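Local structure of cell division control protein Cdc48 (5E7P) at residues D517-V522 / D622-G627; G531-V536 / L581-E586; H548-S553 / D588-R593. The protein probably binds and hydrolyses ATP as a Cdc48-type member of the AAA ATPase family, and is seen here with ADP bound. All blocks are in the same frame, centred on the assembly; numbering follows the deposited sequence.

How the interactions relate
From the N terminus, residues 517-522 open the outermost loop, which interaction 1 closes about a hundred residues later at 622-627. Both other contacts nest inside it. Residues 531-536, the end of the P-loop and the helix after it, come next, followed by 548-553. Residues 581-586 then close interaction 2 and 588-593 close interaction 3, so these two loops cross. All three reach the same parallel sheet. Interaction 1 pairs strands 521-525 and 623-629, interaction 2 sets helix 534-539 against strand 580-585, and interaction 3 packs the end of strand 546-551 against helix 587-590. Strand 580-585 hydrogen-bonds to strand 623-629, linking interactions 1 and 2.

Interaction 1: D517-V522 / D622-G627; sequences DPPRGV and DVVVLG
Val522 N donates to Val625 O within the plane of that carbonyl, at 3.0 Å and with a nearly straight N-H...O angle of 169°. The side chain of Arg520 leaves the backbone heading away from 622-627, and its guanidinium has Pro518 O above the centre of one face and Asp517 OD2 in plane at its edge. The ion pair from Arg520 NE to Asp517 OD2 is long, at 4.0 Å, and a second one to Glu618 is long and weak. Two residues beyond Val625, Gly627 N donates to Val522 O at 2.7 Å, the usual alternation of a parallel pair. The two backbone bonds start this pairing, with Val522 bridged to Leu626. It lies within the five-stranded parallel sheet of a AAA module, where strand 521-525 leads into the P-loop and strand 623-629 leads to Asn630, a residue of the ADP site. Before the pairing begins the chains are further apart, and one water bridges them, accepting from Val625 N at 2.9 Å and donating to Pro519 O. A second water lies between Pro519 O and Val623 O. The side chains add an apolar seam. Pro519 CB rests on Val624 CG2 at 3.5 Å, the two side chains crossing at about a right angle. With CG1 of Val624 anti to the backbone N (chi1 -176°), the other branch, CG2, is anti to the carbonyl carbon and is the one that meets the proline. Val522 CG1 meets Leu626 CD1 at 3.8 Å on the same face of the sheet. Helix 491-506 covers this seam, with Pro504 on Pro519, Val501 and Leu505 on Val624, and Leu497 on Leu626. Val625 points to the other face, where its CG1 lies 4.0 Å from Gly521 CA and its side chain meets Leu584.

Interaction 2: G531-V536 / L581-E586; sequences GKTFVV and LVFLDE. With ADP (adenosine-5'-diphosphate), chain D.
Val536 CG1 sits squarely over the Phe583 ring, 3.5 Å from its centroid and 9° off the normal, a CH-pi contact in which the two side chains reach each other tip to tip. Val536 directs CG1 there by placing it anti to the backbone N (chi1 174°). The opposite face of the ring lies under Asp585 N, offset toward the rim. This apolar part joins the helix after the P-loop to the strand carrying the Walker B aspartate. The polar part is looser. Thr533 OG1 stands 3.3 Å from both Asp585 OD1 and Asp585 OD2, so its bonding to the carboxylate is weak and its choice of oxygen unsettled; it also accepts a weak bond from Lys532 NZ. Lys532 NZ remains 4.0 Å from Asp585 OD1, beyond a salt bridge, while Asp585 OD2 is also hydrogen-bonded to a glycerol, probably from the crystallisation liquor. On the nucleotide side, Phe534 N donates to ADP O2A at 2.7 Å, and the Phe534 ring lies against the ribose and adenine. Thr533 and Asp585 correspond to the Walker A threonine and Walker B aspartate, which in P-loop ATPases typically help hold magnesium; here they face each other through a weak, undecided bond.

Interaction 3: H548-S553 / D588-R593; sequences HAVKGS and DALAPR
Apolar contacts carry the meeting of Val550 with Leu590: Val550 CG2 touches Leu590 CD1 at 3.9 Å, the two side chains crossing at about a right angle. In Val550, CG1 is anti to the carbonyl carbon (chi1 -58°), and CG2, between the backbone N and the carbonyl carbon, is the branch that meets the leucine. Packing of side chains on the Gly552-Ser553 backbone forms a second group. Gly552, lacking a side chain, lets its CA approach Leu590 CB to 3.9 Å, and the CA atoms of Gly552 and Leu590 are only 4.2 Å apart. Ala589 CB fits over the first turn of helix 552-558, 3.8 Å from Ser553 N. Ser553 OG also lies against Ala589 CB, in van der Waals contact. No hydrogen bond crosses between 548-553 and 588-593. The polar ends of Ser553 and Lys551 instead meet Glu586 OE2, by a hydrogen bond and a salt bridge respectively. Around this junction, strand 546-551 is an edge strand of the parallel sheet, paired with strand 580-585. Leu584 of that neighbour touches both Val550 and Leu590, while Leu570 of helix 563-576 adjoins Val550 and Val606 and Leu610 of helix 602-617 pack on Leu590.

Interaction 1: D517-V522 / D622-G627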
loop_
_atom_site.group_PDB
_atom_site.type_symbol
_atom_site.label_atom_id
_atom_site.label_comp_id
_atom_site.label_asym_id
_atom_site.label_seq_id
_atom_site.Cartn_x
_atom_site.Cartn_y
_atom_site.Cartn_z
ATOM N N ASP A 517 8.757 -7.746 31.181
ATOM C CA ASP A 517 7.841 -6.614 31.165
ATOM C C ASP A 517 7.144 -6.496 29.818
ATOM O O ASP A 517 7.710 -6.868 28.790
ATOM C CB ASP A 517 8.589 -5.315 31.470
ATOM C CG ASP A 517 8.683 -5.030 32.955
ATOM O OD1 ASP A 517 8.538 -5.976 33.758
ATOM O OD2 ASP A 517 8.903 -3.855 33.319
ATOM N N PRO A 518 5.902 -5.991 29.821
ATOM C CA PRO A 518 5.214 -5.648 28.573
ATOM C C PRO A 518 6.075 -4.684 27.766
ATOM O O PRO A 518 6.840 -3.929 28.366
ATOM C CB PRO A 518 3.946 -4.946 29.059
ATOM C CG PRO A 518 3.687 -5.546 30.400
ATOM C CD PRO A 518 5.045 -5.781 31.002
ATOM N N PRO A 519 5.969 -4.724 26.428
ATOM C CA PRO A 519 6.792 -3.893 25.540
ATOM C C PRO A 519 6.812 -2.428 25.961
ATOM O O PRO A 519 5.762 -1.816 26.147
ATOM C CB PRO A 519 6.097 -4.044 24.188
ATOM C CG PRO A 519 5.476 -5.393 24.249
ATOM C CD PRO A 519 5.025 -5.567 25.671
ATOM N N ARG A 520 8.008 -1.885 26.139
ATOM C CA ARG A 520 8.164 -0.498 26.547
ATOM C C ARG A 520 8.045 0.433 25.345
ATOM O O ARG A 520 8.382 0.057 24.220
ATOM C CB ARG A 520 9.509 -0.304 27.249
ATOM C CG ARG A 520 9.616 -1.048 28.574
ATOM C CD ARG A 520 8.770 -0.374 29.645
ATOM N NE ARG A 520 7.941 -1.313 30.393
ATOM C CZ ARG A 520 6.641 -1.492 30.182
ATOM N NH1 ARG A 520 6.015 -0.797 29.243
ATOM N NH2 ARG A 520 5.962 -2.367 30.912
ATOM N N GLY A 521 7.549 1.642 25.588
ATOM C CA GLY A 521 7.459 2.651 24.549
ATOM C C GLY A 521 8.839 3.031 24.050
ATOM O O GLY A 521 9.786 3.149 24.830
ATOM N N VAL A 522 8.953 3.223 22.742
ATOM C CA VAL A 522 10.239 3.507 22.123
ATOM C C VAL A 522 10.289 4.904 21.513
ATOM O O VAL A 522 9.400 5.293 20.754
ATOM C CB VAL A 522 10.556 2.473 21.027
ATOM C CG1 VAL A 522 11.865 2.820 20.329
ATOM C CG2 VAL A 522 10.610 1.071 21.623
ATOM N N ASP A 622 0.372 -6.929 23.453
ATOM C CA ASP A 622 0.223 -7.054 22.008
ATOM C C ASP A 622 0.158 -5.697 21.308
ATOM O O ASP A 622 -0.223 -5.607 20.144
ATOM C CB ASP A 622 -1.010 -7.897 21.668
ATOM C CG ASP A 622 -2.183 -7.625 22.597
ATOM O OD1 ASP A 622 -2.143 -6.623 23.342
ATOM O OD2 ASP A 622 -3.152 -8.415 22.576
ATOM N N VAL A 623 0.531 -4.639 22.021
ATOM C CA VAL A 623 0.583 -3.309 21.420
ATOM C C VAL A 623 1.883 -2.597 21.776
ATOM O O VAL A 623 2.211 -2.439 22.951
ATOM C CB VAL A 623 -0.611 -2.425 21.856
ATOM C CG1 VAL A 623 -0.496 -1.042 21.239
ATOM C CG2 VAL A 623 -1.935 -3.071 21.474
ATOM N N VAL A 624 2.622 -2.173 20.756
ATOM C CA VAL A 624 3.838 -1.394 20.964
ATOM C C VAL A 624 3.669 -0.003 20.366
ATOM O O VAL A 624 3.121 0.150 19.274
ATOM C CB VAL A 624 5.067 -2.064 20.321
ATOM C CG1 VAL A 624 6.329 -1.284 20.645
ATOM C CG2 VAL A 624 5.201 -3.488 20.800
ATOM N N VAL A 625 4.130 1.012 21.091
ATOM C CA VAL A 625 4.094 2.378 20.591
ATOM C C VAL A 625 5.509 2.902 20.363
ATOM O O VAL A 625 6.376 2.783 21.226
ATOM C CB VAL A 625 3.314 3.317 21.542
ATOM C CG1 VAL A 625 3.812 3.169 22.981
ATOM C CG2 VAL A 625 3.404 4.763 21.066
ATOM N N LEU A 626 5.741 3.469 19.184
ATOM C CA LEU A 626 7.050 4.005 18.841
ATOM C C LEU A 626 6.931 5.421 18.290
ATOM O O LEU A 626 6.186 5.668 17.342
ATOM C CB LEU A 626 7.743 3.096 17.823
ATOM C CG LEU A 626 9.171 3.437 17.389
ATOM C CD1 LEU A 626 9.957 2.155 17.129
ATOM C CD2 LEU A 626 9.182 4.331 16.148
ATOM N N GLY A 627 7.677 6.345 18.887
ATOM C CA GLY A 627 7.759 7.702 18.382
ATOM C C GLY A 627 9.100 7.970 17.720
ATOM O O GLY A 627 10.136 7.472 18.171
HETATM O O HOH W 1 4.989 -0.024 23.697
HETATM O O HOH W 2 2.947 -1.902 25.642
#

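Interaction 2: G531-V536 / L581-E586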
loop_
_atom_site.group_PDB
_atom_site.type_symbol
_atom_site.label_atom_id
_atom_site.label_comp_id
_atom_site.label_asym_id
_atom_site.label_seq_id
_atom_site.Cartn_x
_atom_site.Cartn_y
_atom_site.Cartn_z
ATOM N N GLY A 531 17.827 7.282 8.314
ATOM C CA GLY A 531 16.987 6.098 8.263
ATOM C C GLY A 531 16.108 5.800 9.463
ATOM O O GLY A 531 15.519 4.724 9.538
ATOM N N LYS A 532 16.011 6.741 10.399
ATOM C CA LYS A 532 15.186 6.541 11.586
ATOM C C LYS A 532 13.720 6.284 11.233
ATOM O O LYS A 532 13.034 5.538 11.924
ATOM C CB LYS A 532 15.313 7.719 12.554
ATOM C CG LYS A 532 15.345 9.072 11.882
ATOM C CD LYS A 532 15.080 10.184 12.878
ATOM C CE LYS A 532 13.604 10.247 13.243
ATOM N NZ LYS A 532 12.752 10.667 12.087
ATOM N N THR A 533 13.248 6.891 10.150
ATOM C CA THR A 533 11.901 6.619 9.660
ATOM C C THR A 533 11.907 5.437 8.690
ATOM O O THR A 533 11.030 4.569 8.737
ATOM C CB THR A 533 11.282 7.865 8.983
ATOM O OG1 THR A 533 10.977 8.849 9.980
ATOM C CG2 THR A 533 10.001 7.502 8.243
ATOM N N PHE A 534 12.915 5.408 7.826
ATOM C CA PHE A 534 13.051 4.373 6.807
ATOM C C PHE A 534 13.047 2.964 7.401
ATOM O O PHE A 534 12.375 2.068 6.891
ATOM C CB PHE A 534 14.338 4.606 6.010
ATOM C CG PHE A 534 14.439 3.780 4.761
ATOM C CD1 PHE A 534 13.384 3.715 3.869
ATOM C CD2 PHE A 534 15.601 3.090 4.467
ATOM C CE1 PHE A 534 13.478 2.964 2.713
ATOM C CE2 PHE A 534 15.701 2.337 3.314
ATOM C CZ PHE A 534 14.636 2.272 2.438
ATOM N N VAL A 535 13.795 2.775 8.483
ATOM C CA VAL A 535 13.912 1.459 9.099
ATOM C C VAL A 535 12.614 1.009 9.786
ATOM O O VAL A 535 12.328 -0.187 9.857
ATOM C CB VAL A 535 15.110 1.393 10.076
ATOM C CG1 VAL A 535 14.814 2.162 11.357
ATOM C CG2 VAL A 535 15.465 -0.051 10.379
ATOM N N VAL A 536 11.825 1.963 10.272
ATOM C CA VAL A 536 10.547 1.650 10.903
ATOM C C VAL A 536 9.563 1.120 9.867
ATOM O O VAL A 536 8.817 0.178 10.127
ATOM C CB VAL A 536 9.939 2.884 11.601
ATOM C CG1 VAL A 536 8.547 2.577 12.120
ATOM C CG2 VAL A 536 10.824 3.330 12.737
ATOM N N LEU A 581 1.393 -2.208 16.041
ATOM C CA LEU A 581 2.444 -1.213 16.199
ATOM C C LEU A 581 1.843 0.168 15.986
ATOM O O LEU A 581 1.157 0.413 14.990
ATOM C CB LEU A 581 3.571 -1.444 15.193
ATOM C CG LEU A 581 4.635 -0.346 15.104
ATOM C CD1 LEU A 581 5.342 -0.171 16.436
ATOM C CD2 LEU A 581 5.639 -0.652 14.001
ATOM N N VAL A 582 2.093 1.064 16.933
ATOM C CA VAL A 582 1.641 2.442 16.824
ATOM C C VAL A 582 2.830 3.339 16.515
ATOM O O VAL A 582 3.673 3.589 17.377
ATOM C CB VAL A 582 0.961 2.921 18.117
ATOM C CG1 VAL A 582 0.494 4.362 17.967
ATOM C CG2 VAL A 582 -0.201 2.022 18.454
ATOM N N PHE A 583 2.898 3.813 15.277
ATOM C CA PHE A 583 4.012 4.643 14.836
ATOM C C PHE A 583 3.632 6.124 14.844
ATOM O O PHE A 583 2.843 6.580 14.018
ATOM C CB PHE A 583 4.476 4.215 13.440
ATOM C CG PHE A 583 5.703 4.937 12.956
ATOM C CD1 PHE A 583 6.585 5.526 13.852
ATOM C CD2 PHE A 583 5.970 5.039 11.601
ATOM C CE1 PHE A 583 7.711 6.197 13.405
ATOM C CE2 PHE A 583 7.097 5.704 11.148
ATOM C CZ PHE A 583 7.969 6.286 12.052
ATOM N N LEU A 584 4.204 6.863 15.789
ATOM C CA LEU A 584 4.019 8.307 15.871
ATOM C C LEU A 584 5.247 9.022 15.316
ATOM O O LEU A 584 6.135 9.431 16.066
ATOM C CB LEU A 584 3.775 8.731 17.321
ATOM C CG LEU A 584 2.618 8.044 18.052
ATOM C CD1 LEU A 584 2.574 8.468 19.515
ATOM C CD2 LEU A 584 1.291 8.343 17.373
ATOM N N ASP A 585 5.305 9.155 13.996
ATOM C CA ASP A 585 6.416 9.850 13.362
ATOM C C ASP A 585 6.281 11.349 13.584
ATOM O O ASP A 585 5.171 11.859 13.725
ATOM C CB ASP A 585 6.479 9.538 11.867
ATOM C CG ASP A 585 7.803 9.940 11.247
ATOM O OD1 ASP A 585 8.773 10.149 12.007
ATOM O OD2 ASP A 585 7.878 10.042 10.005
ATOM N N GLU A 586 7.417 12.040 13.611
ATOM C CA GLU A 586 7.471 13.463 13.934
ATOM C C GLU A 586 6.703 13.749 15.223
ATOM O O GLU A 586 5.829 14.614 15.270
ATOM C CB GLU A 586 6.945 14.312 12.775
ATOM C CG GLU A 586 7.490 15.732 12.761
ATOM C CD GLU A 586 6.958 16.552 11.600
ATOM O OE1 GLU A 586 7.312 17.748 11.506
ATOM O OE2 GLU A 586 6.186 16.001 10.785
HETATM P PB ADP D . 14.501 11.463 8.302
HETATM O O1B ADP D . 15.099 12.473 7.352
HETATM O O2B ADP D . 13.157 11.883 8.843
HETATM O O3B ADP D . 15.462 10.956 9.354
HETATM P PA ADP D . 15.126 8.953 7.062
HETATM O O1A ADP D . 16.419 9.144 7.818
HETATM O O2A ADP D . 14.317 7.699 7.253
HETATM O O3A ADP D . 14.150 10.208 7.342
HETATM O "O5'" ADP D . 15.468 9.039 5.491
HETATM C "C5'" ADP D . 14.479 8.767 4.501
HETATM C "C4'" ADP D . 15.175 8.400 3.193
HETATM O "O4'" ADP D . 16.585 8.254 3.390
HETATM C "C3'" ADP D . 14.667 7.076 2.647
HETATM O "O3'" ADP D . 13.749 7.288 1.573
HETATM C "C2'" ADP D . 15.898 6.340 2.159
HETATM O "O2'" ADP D . 15.929 6.321 0.727
HETATM C "C1'" ADP D . 17.095 7.115 2.688
HETATM N N9 ADP D . 17.826 6.238 3.633
HETATM C C8 ADP D . 17.990 6.478 4.947
HETATM N N7 ADP D . 18.699 5.488 5.545
HETATM C C5 ADP D . 19.002 4.583 4.599
HETATM C C6 ADP D . 19.734 3.297 4.556
HETATM N N6 ADP D . 20.292 2.778 5.675
HETATM N N1 ADP D . 19.824 2.662 3.366
HETATM C C2 ADP D . 19.266 3.176 2.253
HETATM N N3 ADP D . 18.587 4.338 2.216
HETATM C C4 ADP D . 18.424 5.079 3.339
#

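Interaction 3: H548-S553 / D588-R593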
loop_
_atom_site.group_PDB
_atom_site.type_symbol
_atom_site.label_atom_id
_atom_site.label_comp_id
_atom_site.label_asym_id
_atom_site.label_seq_id
_atom_site.Cartn_x
_atom_site.Cartn_y
_atom_site.Cartn_z
ATOM N N HIS A 548 -0.368 1.113 12.589
ATOM C CA HIS A 548 -1.203 2.296 12.709
ATOM C C HIS A 548 -0.290 3.503 12.890
ATOM O O HIS A 548 0.219 3.748 13.985
ATOM C CB HIS A 548 -2.156 2.139 13.895
ATOM C CG HIS A 548 -2.811 0.794 13.961
ATOM N ND1 HIS A 548 -4.018 0.523 13.351
ATOM C CD2 HIS A 548 -2.418 -0.362 14.546
ATOM C CE1 HIS A 548 -4.346 -0.739 13.568
ATOM N NE2 HIS A 548 -3.391 -1.299 14.288
ATOM N N ALA A 549 -0.081 4.246 11.806
ATOM C CA ALA A 549 0.948 5.279 11.772
ATOM C C ALA A 549 0.413 6.655 11.405
ATOM O O ALA A 549 -0.438 6.785 10.528
ATOM C CB ALA A 549 2.044 4.880 10.806
ATOM N N VAL A 550 0.922 7.680 12.082
ATOM C CA VAL A 550 0.587 9.064 11.759
ATOM C C VAL A 550 1.832 9.950 11.741
ATOM O O VAL A 550 2.812 9.673 12.432
ATOM C CB VAL A 550 -0.441 9.668 12.748
ATOM C CG1 VAL A 550 -1.721 8.843 12.768
ATOM C CG2 VAL A 550 0.154 9.789 14.147
ATOM N N LYS A 551 1.793 11.001 10.928
ATOM C CA LYS A 551 2.803 12.051 10.979
ATOM C C LYS A 551 2.282 13.186 11.846
ATOM O O LYS A 551 1.188 13.701 11.606
ATOM C CB LYS A 551 3.119 12.581 9.580
ATOM C CG LYS A 551 4.126 11.754 8.803
ATOM C CD LYS A 551 4.712 12.543 7.636
ATOM C CE LYS A 551 5.977 13.309 8.038
ATOM N NZ LYS A 551 5.744 14.343 9.089
ATOM N N GLY A 552 3.069 13.570 12.848
ATOM C CA GLY A 552 2.677 14.587 13.810
ATOM C C GLY A 552 2.102 15.853 13.205
ATOM O O GLY A 552 1.108 16.384 13.696
ATOM N N SER A 553 2.721 16.328 12.128
ATOM C CA SER A 553 2.276 17.543 11.453
ATOM C C SER A 553 0.885 17.390 10.843
ATOM O O SER A 553 0.013 18.236 11.046
ATOM C CB SER A 553 3.272 17.941 10.362
ATOM O OG SER A 553 4.541 18.244 10.912
ATOM N N ASP A 588 7.527 15.189 17.801
ATOM C CA ASP A 588 7.745 16.524 18.354
ATOM C C ASP A 588 6.641 17.504 17.951
ATOM O O ASP A 588 6.302 18.416 18.706
ATOM C CB ASP A 588 9.116 17.072 17.947
ATOM C CG ASP A 588 9.323 17.071 16.444
ATOM O OD1 ASP A 588 9.142 16.007 15.812
ATOM O OD2 ASP A 588 9.664 18.141 15.895
ATOM N N ALA A 589 6.082 17.314 16.760
ATOM C CA ALA A 589 4.988 18.162 16.299
ATOM C C ALA A 589 3.683 17.753 16.974
ATOM O O ALA A 589 2.842 18.592 17.290
ATOM C CB ALA A 589 4.853 18.089 14.786
ATOM N N LEU A 590 3.527 16.453 17.195
ATOM C CA LEU A 590 2.325 15.919 17.820
ATOM C C LEU A 590 2.261 16.314 19.293
ATOM O O LEU A 590 1.180 16.566 19.829
ATOM C CB LEU A 590 2.287 14.396 17.672
ATOM C CG LEU A 590 0.924 13.720 17.503
ATOM C CD1 LEU A 590 1.101 12.327 16.917
ATOM C CD2 LEU A 590 0.173 13.646 18.821
ATOM N N ALA A 591 3.421 16.371 19.941
ATOM C CA ALA A 591 3.487 16.731 21.356
ATOM C C ALA A 591 4.684 17.625 21.679
ATOM O O ALA A 591 5.663 17.169 22.270
ATOM C CB ALA A 591 3.509 15.479 22.222
ATOM N N PRO A 592 4.606 18.907 21.293
ATOM C CA PRO A 592 5.687 19.857 21.570
ATOM C C PRO A 592 5.673 20.315 23.025
ATOM O O PRO A 592 4.703 20.062 23.741
ATOM C CB PRO A 592 5.353 21.030 20.649
ATOM C CG PRO A 592 3.868 20.998 20.558
ATOM C CD PRO A 592 3.488 19.542 20.570
ATOM N N ARG A 593 6.742 20.976 23.454
ATOM C CA ARG A 593 6.826 21.485 24.817
ATOM C C ARG A 593 5.786 22.573 25.053
ATOM O O ARG A 593 5.433 23.317 24.137
ATOM C CB ARG A 593 8.227 22.024 25.110
ATOM C CG ARG A 593 9.276 20.949 25.326
ATOM C CD ARG A 593 10.659 21.555 25.504
ATOM N NE ARG A 593 11.669 20.538 25.785
ATOM C CZ ARG A 593 12.072 20.199 27.006
ATOM N NH1 ARG A 593 11.555 20.802 28.069
ATOM N NH2 ARG A 593 12.995 19.260 27.163
#